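Oxygenase-reductase (Streptomyces fradiae, PDB 4OSP) acts as an angucyclinone C-6 ketoreductase through this C-terminal, NADP(H)-binding domain of a longer protein, a member of the short-chain dehydrogenase/reductase family. Local coordinates at residues A87-L92 with D97-D102; A134-V139 with D178-H183; Q218-G221 with R227-E230. One frame throughout, in Å; residues are numbered along the deposited sequence.

Interaction 1: A87-L92 with D97-D102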
loop_
_atom_site.group_PDB
_atom_site.type_symbol
_atom_site.label_atom_id
_atom_site.label_comp_id
_atom_site.label_asym_id
_atom_site.label_seq_id
_atom_site.Cartn_x
_atom_site.Cartn_y
_atom_site.Cartn_z
ATOM N N ALA B 87 17.780 -29.420 -17.418
ATOM C CA ALA B 87 17.919 -28.836 -18.750
ATOM C C ALA B 87 18.620 -27.477 -18.686
ATOM O O ALA B 87 19.500 -27.181 -19.499
ATOM C CB ALA B 87 16.556 -28.720 -19.418
ATOM N N LEU B 88 18.265 -26.671 -17.689
ATOM C CA LEU B 88 18.876 -25.360 -17.534
ATOM C C LEU B 88 20.394 -25.471 -17.366
ATOM O O LEU B 88 21.158 -24.770 -18.037
ATOM C CB LEU B 88 18.250 -24.598 -16.350
ATOM C CG LEU B 88 18.850 -23.227 -16.033
ATOM C CD1 LEU B 88 18.481 -22.237 -17.129
ATOM C CD2 LEU B 88 18.393 -22.723 -14.671
ATOM N N GLU B 89 20.816 -26.364 -16.478
ATOM C CA GLU B 89 22.227 -26.510 -16.129
ATOM C C GLU B 89 23.085 -27.088 -17.260
ATOM O O GLU B 89 24.187 -26.603 -17.513
ATOM C CB GLU B 89 22.378 -27.343 -14.855
ATOM C CG GLU B 89 21.951 -26.604 -13.594
ATOM C CD GLU B 89 22.272 -27.361 -12.313
ATOM O OE1 GLU B 89 22.650 -28.548 -12.370
ATOM O OE2 GLU B 89 22.147 -26.765 -11.238
ATOM N N ARG B 90 22.580 -28.116 -17.938
ATOM C CA ARG B 90 23.241 -28.630 -19.130
ATOM C C ARG B 90 23.432 -27.504 -20.161
ATOM O O ARG B 90 24.553 -27.232 -20.583
ATOM C CB ARG B 90 22.450 -29.789 -19.728
ATOM C CG ARG B 90 23.204 -30.584 -20.789
ATOM C CD ARG B 90 22.468 -31.865 -21.160
ATOM N NE ARG B 90 21.259 -31.584 -21.935
ATOM C CZ ARG B 90 20.039 -31.481 -21.418
ATOM N NH1 ARG B 90 19.846 -31.644 -20.118
ATOM N NH2 ARG B 90 19.007 -31.216 -22.203
ATOM N N GLY B 91 22.340 -26.825 -20.516
ATOM C CA GLY B 91 22.386 -25.746 -21.500
ATOM C C GLY B 91 23.345 -24.616 -21.151
ATOM O O GLY B 91 24.052 -24.099 -22.025
ATOM N N LEU B 92 23.363 -24.220 -19.879
ATOM C CA LEU B 92 24.230 -23.136 -19.435
ATOM C C LEU B 92 25.708 -23.541 -19.446
ATOM O O LEU B 92 26.574 -22.763 -19.871
ATOM C CB LEU B 92 23.821 -22.646 -18.040
ATOM C CG LEU B 92 22.593 -21.730 -17.907
ATOM C CD1 LEU B 92 22.259 -21.505 -16.438
ATOM C CD2 LEU B 92 22.820 -20.396 -18.606
ATOM N N ASP B 97 30.500 -22.701 -19.823
ATOM C CA ASP B 97 31.391 -23.440 -18.910
ATOM C C ASP B 97 31.035 -23.239 -17.427
ATOM O O ASP B 97 31.782 -23.659 -16.537
ATOM C CB ASP B 97 32.872 -23.093 -19.160
ATOM C CG ASP B 97 33.487 -23.927 -20.269
ATOM O OD1 ASP B 97 33.595 -25.165 -20.102
ATOM O OD2 ASP B 97 33.868 -23.344 -21.309
ATOM N N ALA B 98 29.896 -22.606 -17.168
ATOM C CA ALA B 98 29.433 -22.368 -15.805
ATOM C C ALA B 98 27.923 -22.578 -15.723
ATOM O O ALA B 98 27.243 -22.615 -16.755
ATOM C CB ALA B 98 29.813 -20.965 -15.356
ATOM N N THR B 99 27.405 -22.764 -14.510
ATOM C CA THR B 99 25.950 -22.879 -14.299
ATOM C C THR B 99 25.396 -21.612 -13.645
ATOM O O THR B 99 24.226 -21.558 -13.248
ATOM C CB THR B 99 25.567 -24.125 -13.455
ATOM O OG1 THR B 99 26.355 -24.166 -12.253
ATOM C CG2 THR B 99 25.767 -25.416 -14.254
ATOM N N THR B 100 26.257 -20.605 -13.533
ATOM C CA THR B 100 25.882 -19.299 -13.023
ATOM C C THR B 100 24.588 -18.798 -13.673
ATOM O O THR B 100 24.474 -18.758 -14.909
ATOM C CB THR B 100 27.008 -18.283 -13.290
ATOM O OG1 THR B 100 28.273 -18.870 -12.942
ATOM C CG2 THR B 100 26.800 -17.012 -12.482
ATOM N N LEU B 101 23.608 -18.452 -12.835
ATOM C CA LEU B 101 22.344 -17.882 -13.310
ATOM C C LEU B 101 22.182 -16.494 -12.726
ATOM O O LEU B 101 21.885 -16.341 -11.549
ATOM C CB LEU B 101 21.152 -18.765 -12.923
ATOM C CG LEU B 101 19.762 -18.398 -13.476
ATOM C CD1 LEU B 101 19.728 -18.569 -14.993
ATOM C CD2 LEU B 101 18.674 -19.252 -12.822
ATOM N N ASP B 102 22.378 -15.482 -13.553
ATOM C CA ASP B 102 22.396 -14.120 -13.061
ATOM C C ASP B 102 21.010 -13.599 -12.796
ATOM O O ASP B 102 20.768 -12.920 -11.795
ATOM C CB ASP B 102 23.118 -13.227 -14.052
ATOM C CG ASP B 102 24.568 -13.601 -14.188
ATOM O OD1 ASP B 102 25.353 -13.198 -13.314
ATOM O OD2 ASP B 102 24.912 -14.329 -15.140
#
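Leu-88 and Leu-101 both carry CG opposite the backbone N (chi1 177° and -173°), and these extended first torsions bring their side chains together from helix and loop. They cross at about a right angle, CD2 to CD2, at 3.9 Å. The setting is the return half of a Rossmann-fold beta-alpha-beta crossover: helix 80-96 ends, Asp-97 leaves helical geometry with a positive phi, and residues 97-102 travel back along the last turns to enter strand 103-106. Leu-92 contributes the largest surface. Its CD1 lies against the loop backbone, 3.7 Å from Thr-99 O and 3.8 Å from Thr-100 O, and then reaches Leu-101 CD1 at 4.1 Å. Beneath the two helix leucines are the strands, Ala-44 under Leu-88 and Leu-42 and Phe-69 under Leu-92, while Leu-101 rests on Thr-18 and Leu-20.

Toward the outside the contact changes character. The methyl CG2 of Thr-99 touches Glu-89 CB at 3.9 Å; of its side chain, Glu-89 turns CB and CG to the methyl, and the carboxylate is held elsewhere, OE2 forming a salt bridge with Arg-141. Leu-145 packs on both Glu-89 and Thr-99 at this margin. The Thr-96 hydroxyl bridges the turn, bonded to Leu-92 O and accepting from Ala-98 N. Nearby, two acceptors come close without bonding: Leu-92 O stands 3.2 Å from Ala-98 O.

Interaction 2: A134-V139 with D178-H183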
loop_
_atom_site.group_PDB
_atom_site.type_symbol
_atom_site.label_atom_id
_atom_site.label_comp_id
_atom_site.label_asym_id
_atom_site.label_seq_id
_atom_site.Cartn_x
_atom_site.Cartn_y
_atom_site.Cartn_z
ATOM N N ALA B 134 5.397 -23.727 -7.771
ATOM C CA ALA B 134 6.539 -23.833 -8.667
ATOM C C ALA B 134 7.464 -22.637 -8.502
ATOM O O ALA B 134 8.670 -22.811 -8.303
ATOM C CB ALA B 134 6.101 -24.000 -10.121
ATOM N N PRO B 135 6.912 -21.408 -8.563
ATOM C CA PRO B 135 7.817 -20.281 -8.411
ATOM C C PRO B 135 8.580 -20.320 -7.081
ATOM O O PRO B 135 9.781 -20.005 -7.058
ATOM C CB PRO B 135 6.887 -19.068 -8.494
ATOM C CG PRO B 135 5.758 -19.547 -9.349
ATOM C CD PRO B 135 5.552 -20.976 -8.938
ATOM N N PHE B 136 7.924 -20.733 -5.994
ATOM C CA PHE B 136 8.660 -20.900 -4.738
ATOM C C PHE B 136 9.843 -21.860 -4.875
ATOM O O PHE B 136 10.971 -21.515 -4.533
ATOM C CB PHE B 136 7.774 -21.355 -3.581
ATOM C CG PHE B 136 8.552 -21.606 -2.332
ATOM C CD1 PHE B 136 9.111 -22.860 -2.082
ATOM C CD2 PHE B 136 8.819 -20.556 -1.440
ATOM C CE1 PHE B 136 9.885 -23.071 -0.957
ATOM C CE2 PHE B 136 9.582 -20.770 -0.300
ATOM C CZ PHE B 136 10.119 -22.029 -0.060
ATOM N N PHE B 137 9.581 -23.065 -5.370
ATOM C CA PHE B 137 10.635 -24.075 -5.480
ATOM C C PHE B 137 11.662 -23.782 -6.561
ATOM O O PHE B 137 12.814 -24.226 -6.473
ATOM C CB PHE B 137 10.043 -25.496 -5.562
ATOM C CG PHE B 137 9.480 -25.953 -4.261
ATOM C CD1 PHE B 137 10.330 -26.378 -3.243
ATOM C CD2 PHE B 137 8.121 -25.830 -3.992
ATOM C CE1 PHE B 137 9.826 -26.733 -2.005
ATOM C CE2 PHE B 137 7.604 -26.187 -2.754
ATOM C CZ PHE B 137 8.458 -26.630 -1.754
ATOM N N ILE B 138 11.268 -22.983 -7.545
ATOM C CA ILE B 138 12.208 -22.526 -8.566
ATOM C C ILE B 138 13.190 -21.537 -7.945
ATOM O O ILE B 138 14.391 -21.604 -8.197
ATOM C CB ILE B 138 11.494 -21.858 -9.751
ATOM C CG1 ILE B 138 10.732 -22.905 -10.580
ATOM C CG2 ILE B 138 12.498 -21.094 -10.621
ATOM C CD1 ILE B 138 9.891 -22.307 -11.698
ATOM N N VAL B 139 12.675 -20.619 -7.132
ATOM C CA VAL B 139 13.536 -19.705 -6.406
ATOM C C VAL B 139 14.463 -20.503 -5.496
ATOM O O VAL B 139 15.676 -20.268 -5.464
ATOM C CB VAL B 139 12.727 -18.693 -5.572
ATOM C CG1 VAL B 139 13.654 -17.871 -4.687
ATOM C CG2 VAL B 139 11.913 -17.785 -6.485
ATOM N N ASP B 178 3.545 -12.342 -4.753
ATOM C CA ASP B 178 4.052 -11.086 -4.204
ATOM C C ASP B 178 4.742 -11.254 -2.847
ATOM O O ASP B 178 5.650 -10.505 -2.501
ATOM C CB ASP B 178 2.924 -10.061 -4.093
ATOM C CG ASP B 178 2.446 -9.572 -5.457
ATOM O OD1 ASP B 178 3.202 -9.716 -6.455
ATOM O OD2 ASP B 178 1.311 -9.045 -5.532
ATOM N N GLN B 179 4.300 -12.230 -2.072
ATOM C CA GLN B 179 4.925 -12.501 -0.794
ATOM C C GLN B 179 6.339 -13.029 -1.004
ATOM O O GLN B 179 7.263 -12.666 -0.252
ATOM C CB GLN B 179 4.058 -13.453 0.034
ATOM C CG GLN B 179 2.781 -12.785 0.519
ATOM C CD GLN B 179 3.078 -11.636 1.473
ATOM O OE1 GLN B 179 3.881 -11.773 2.397
ATOM N NE2 GLN B 179 2.449 -10.499 1.245
ATOM N N LEU B 180 6.523 -13.830 -2.059
ATOM C CA LEU B 180 7.857 -14.255 -2.478
ATOM C C LEU B 180 8.816 -13.067 -2.589
ATOM O O LEU B 180 9.942 -13.108 -2.097
ATOM C CB LEU B 180 7.799 -14.973 -3.832
ATOM C CG LEU B 180 7.434 -16.454 -3.889
ATOM C CD1 LEU B 180 7.305 -16.887 -5.348
ATOM C CD2 LEU B 180 8.472 -17.312 -3.172
ATOM N N THR B 181 8.365 -12.020 -3.262
ATOM C CA THR B 181 9.167 -10.825 -3.456
ATOM C C THR B 181 9.573 -10.218 -2.109
ATOM O O THR B 181 10.767 -9.965 -1.865
ATOM C CB THR B 181 8.396 -9.788 -4.322
ATOM O OG1 THR B 181 8.312 -10.264 -5.674
ATOM C CG2 THR B 181 9.073 -8.426 -4.301
ATOM N N LEU B 182 8.586 -10.004 -1.230
ATOM C CA LEU B 182 8.826 -9.302 0.052
ATOM C C LEU B 182 9.875 -10.004 0.949
ATOM O O LEU B 182 10.847 -9.397 1.368
ATOM C CB LEU B 182 7.507 -9.106 0.817
ATOM C CG LEU B 182 7.538 -8.435 2.201
ATOM C CD1 LEU B 182 7.767 -6.936 2.059
ATOM C CD2 LEU B 182 6.245 -8.689 2.968
ATOM N N HIS B 183 9.670 -11.292 1.204
ATOM C CA HIS B 183 10.482 -12.040 2.156
ATOM C C HIS B 183 11.845 -12.466 1.601
ATOM O O HIS B 183 12.864 -12.360 2.298
ATOM C CB HIS B 183 9.672 -13.205 2.691
ATOM C CG HIS B 183 8.315 -12.794 3.171
ATOM N ND1 HIS B 183 8.109 -12.199 4.400
ATOM C CD2 HIS B 183 7.106 -12.829 2.565
ATOM C CE1 HIS B 183 6.830 -11.912 4.536
ATOM N NE2 HIS B 183 6.203 -12.264 3.430
#
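Leu-180 reaches across to Pro-135 and Phe-136, and its course explains nearly the whole contact. CB points toward helix 121-142 and serves as a stem. CG then turns away from its own carbonyl carbon (chi1 -83°), carrying the fork to the partner helix, where the two methyls divide the work. CD1 settles 3.9 Å from both Pro-135 CB and Phe-136 N, beside the kink where the proline nitrogen makes no bond to the preceding turn. CD2 meets Phe-136 CD2 at 3.7 Å, approaching the ring obliquely, and lies 3.9 Å from Phe-136 CA. The Phe-136 and Leu-180 side chains cross at about a right angle. Phe-136 in turn directs CD1 over the centre of the Phe-137 ring, 3.5 Å above its plane.

One turn along helix 168-187, His-183 NE2 donates to Gln-179 OE1 (2.6 Å), with the oxygen in the imidazole plane. This pairing leaves ND1 to receive Asn-164 N of the second subunit, while Gln-179 NE2 bonds to Thr-160 O there. Phe-136 also meets Phe-124 of that subunit, a use of these two long helices as a subunit interface familiar from the short-chain dehydrogenase family. Inward, Pro-135 and Val-139 rest on Asn-106 of strand 103-106, Ile-138 packs against Leu-84 and Phe-85 of helix 80-96, and Thr-181 bonds to Asn-154 of strand 151-155.

Interaction 3: Q218-G221 with R227-E230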
loop_
_atom_site.group_PDB
_atom_site.type_symbol
_atom_site.label_atom_id
_atom_site.label_comp_id
_atom_site.label_asym_id
_atom_site.label_seq_id
_atom_site.Cartn_x
_atom_site.Cartn_y
_atom_site.Cartn_z
ATOM N N GLN B 218 -12.682 -0.975 -25.155
ATOM C CA GLN B 218 -13.160 -1.048 -23.772
ATOM C C GLN B 218 -12.085 -1.541 -22.804
ATOM O O GLN B 218 -12.150 -1.268 -21.601
ATOM C CB GLN B 218 -14.446 -1.866 -23.660
ATOM C CG GLN B 218 -15.659 -1.142 -24.239
ATOM C CD GLN B 218 -16.986 -1.612 -23.659
ATOM O OE1 GLN B 218 -17.044 -2.590 -22.907
ATOM N NE2 GLN B 218 -18.066 -0.914 -24.016
ATOM N N MET B 219 -11.091 -2.248 -23.340
ATOM C CA MET B 219 -9.894 -2.584 -22.578
ATOM C C MET B 219 -8.979 -1.361 -22.476
ATOM O O MET B 219 -8.396 -1.108 -21.426
ATOM C CB MET B 219 -9.148 -3.759 -23.220
ATOM C CG MET B 219 -9.741 -5.132 -22.911
ATOM S SD MET B 219 -8.839 -6.494 -23.696
ATOM C CE MET B 219 -9.192 -6.220 -25.435
ATOM N N ALA B 220 -8.870 -0.610 -23.576
ATOM C CA ALA B 220 -8.051 0.609 -23.635
ATOM C C ALA B 220 -8.435 1.612 -22.563
ATOM O O ALA B 220 -7.570 2.280 -22.002
ATOM C CB ALA B 220 -8.137 1.259 -25.014
ATOM N N GLY B 221 -9.734 1.705 -22.279
ATOM C CA GLY B 221 -10.269 2.691 -21.342
ATOM C C GLY B 221 -9.784 2.505 -19.917
ATOM O O GLY B 221 -9.828 3.437 -19.113
ATOM N N ARG B 227 -5.009 3.245 -24.252
ATOM C CA ARG B 227 -4.586 2.131 -25.111
ATOM C C ARG B 227 -4.430 0.859 -24.290
ATOM O O ARG B 227 -4.394 0.911 -23.053
ATOM C CB ARG B 227 -3.285 2.445 -25.866
ATOM C CG ARG B 227 -2.160 2.999 -25.001
ATOM C CD ARG B 227 -0.841 3.065 -25.762
ATOM N NE ARG B 227 -0.152 1.789 -25.666
ATOM C CZ ARG B 227 1.055 1.609 -25.143
ATOM N NH1 ARG B 227 1.768 2.638 -24.696
ATOM N NH2 ARG B 227 1.560 0.391 -25.091
ATOM N N VAL B 228 -4.376 -0.282 -24.974
ATOM C CA VAL B 228 -4.011 -1.532 -24.323
ATOM C C VAL B 228 -2.488 -1.640 -24.277
ATOM O O VAL B 228 -1.789 -1.039 -25.091
ATOM C CB VAL B 228 -4.638 -2.771 -25.020
ATOM C CG1 VAL B 228 -6.141 -2.577 -25.213
ATOM C CG2 VAL B 228 -3.954 -3.060 -26.352
ATOM N N GLY B 229 -1.973 -2.383 -23.310
ATOM C CA GLY B 229 -0.542 -2.602 -23.213
ATOM C C GLY B 229 -0.019 -3.542 -24.285
ATOM O O GLY B 229 -0.745 -4.418 -24.775
ATOM N N GLU B 230 1.242 -3.336 -24.659
ATOM C CA GLU B 230 1.970 -4.264 -25.495
ATOM C C GLU B 230 2.885 -5.112 -24.618
ATOM O O GLU B 230 3.319 -4.670 -23.548
ATOM C CB GLU B 230 2.794 -3.516 -26.548
ATOM C CG GLU B 230 2.009 -2.515 -27.398
ATOM C CD GLU B 230 0.849 -3.138 -28.181
ATOM O OE1 GLU B 230 0.896 -4.344 -28.505
ATOM O OE2 GLU B 230 -0.117 -2.404 -28.487
#
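Asp-233 OD2 is gripped twice, by Glu-230 N in a hydrogen bond and by NH2 of Arg-227 in a salt bridge, while the backbone of Arg-227 lies against Ala-220 across the contact. A weak bond from Arg-227 NE to Val-228 O (3.3 Å, 137°) curls the chain back over its own segment. The contact joins helix 213-220 to strand 229-230 of the beta-alpha-beta unit begun by strand 194-204, and Asp-233 reaches in from the following helix 231-242. Across to helix 213-220 the contact is apolar. Ala-220 CB packs on Arg-227 CA at 3.7 Å, and Val-228, with CG1 turned away from its carbonyl carbon (chi1 -51°), presses that methyl to within 3.8 Å of Met-219 CB and 3.7 Å of Ala-220 N. Met-219 continues onto Ile-202 and Phe-210, while Trp-248 of the third subunit packs on Arg-227. The Val-228 side chain is about 7 Å from that of Thr-203, an NADP(+)-site residue.

The chemistry thus implies two modes of attachment: Gly-229 is tied to strand 194-204 by backbone bonds, Arg-227 and Glu-230 N to Asp-233, whereas Met-219 and Ala-220 meet residues 227-228 by van der Waals contact.

The three contacts sample one Rossmann-type domain at different depths. Interaction 2 is the buried one, between two long helices that themselves take part in a subunit interface, whereas interactions 1 and 3 are partly buried helix-to-loop returns near the periphery, on opposite sides of the chain's centre and about 38 Å apart between centres. Interactions 1 and 2 come within about 7 Å at their nearest atoms without touching; helices 80-96 and 121-142, which carry one segment of each, pack on one another. All three join their segments by apolar contact. Polar bonds lie alongside: a threonine hydroxyl in the turn of interaction 1, intersubunit bonds around interaction 2, and an arginine-aspartate pair beside interaction 3.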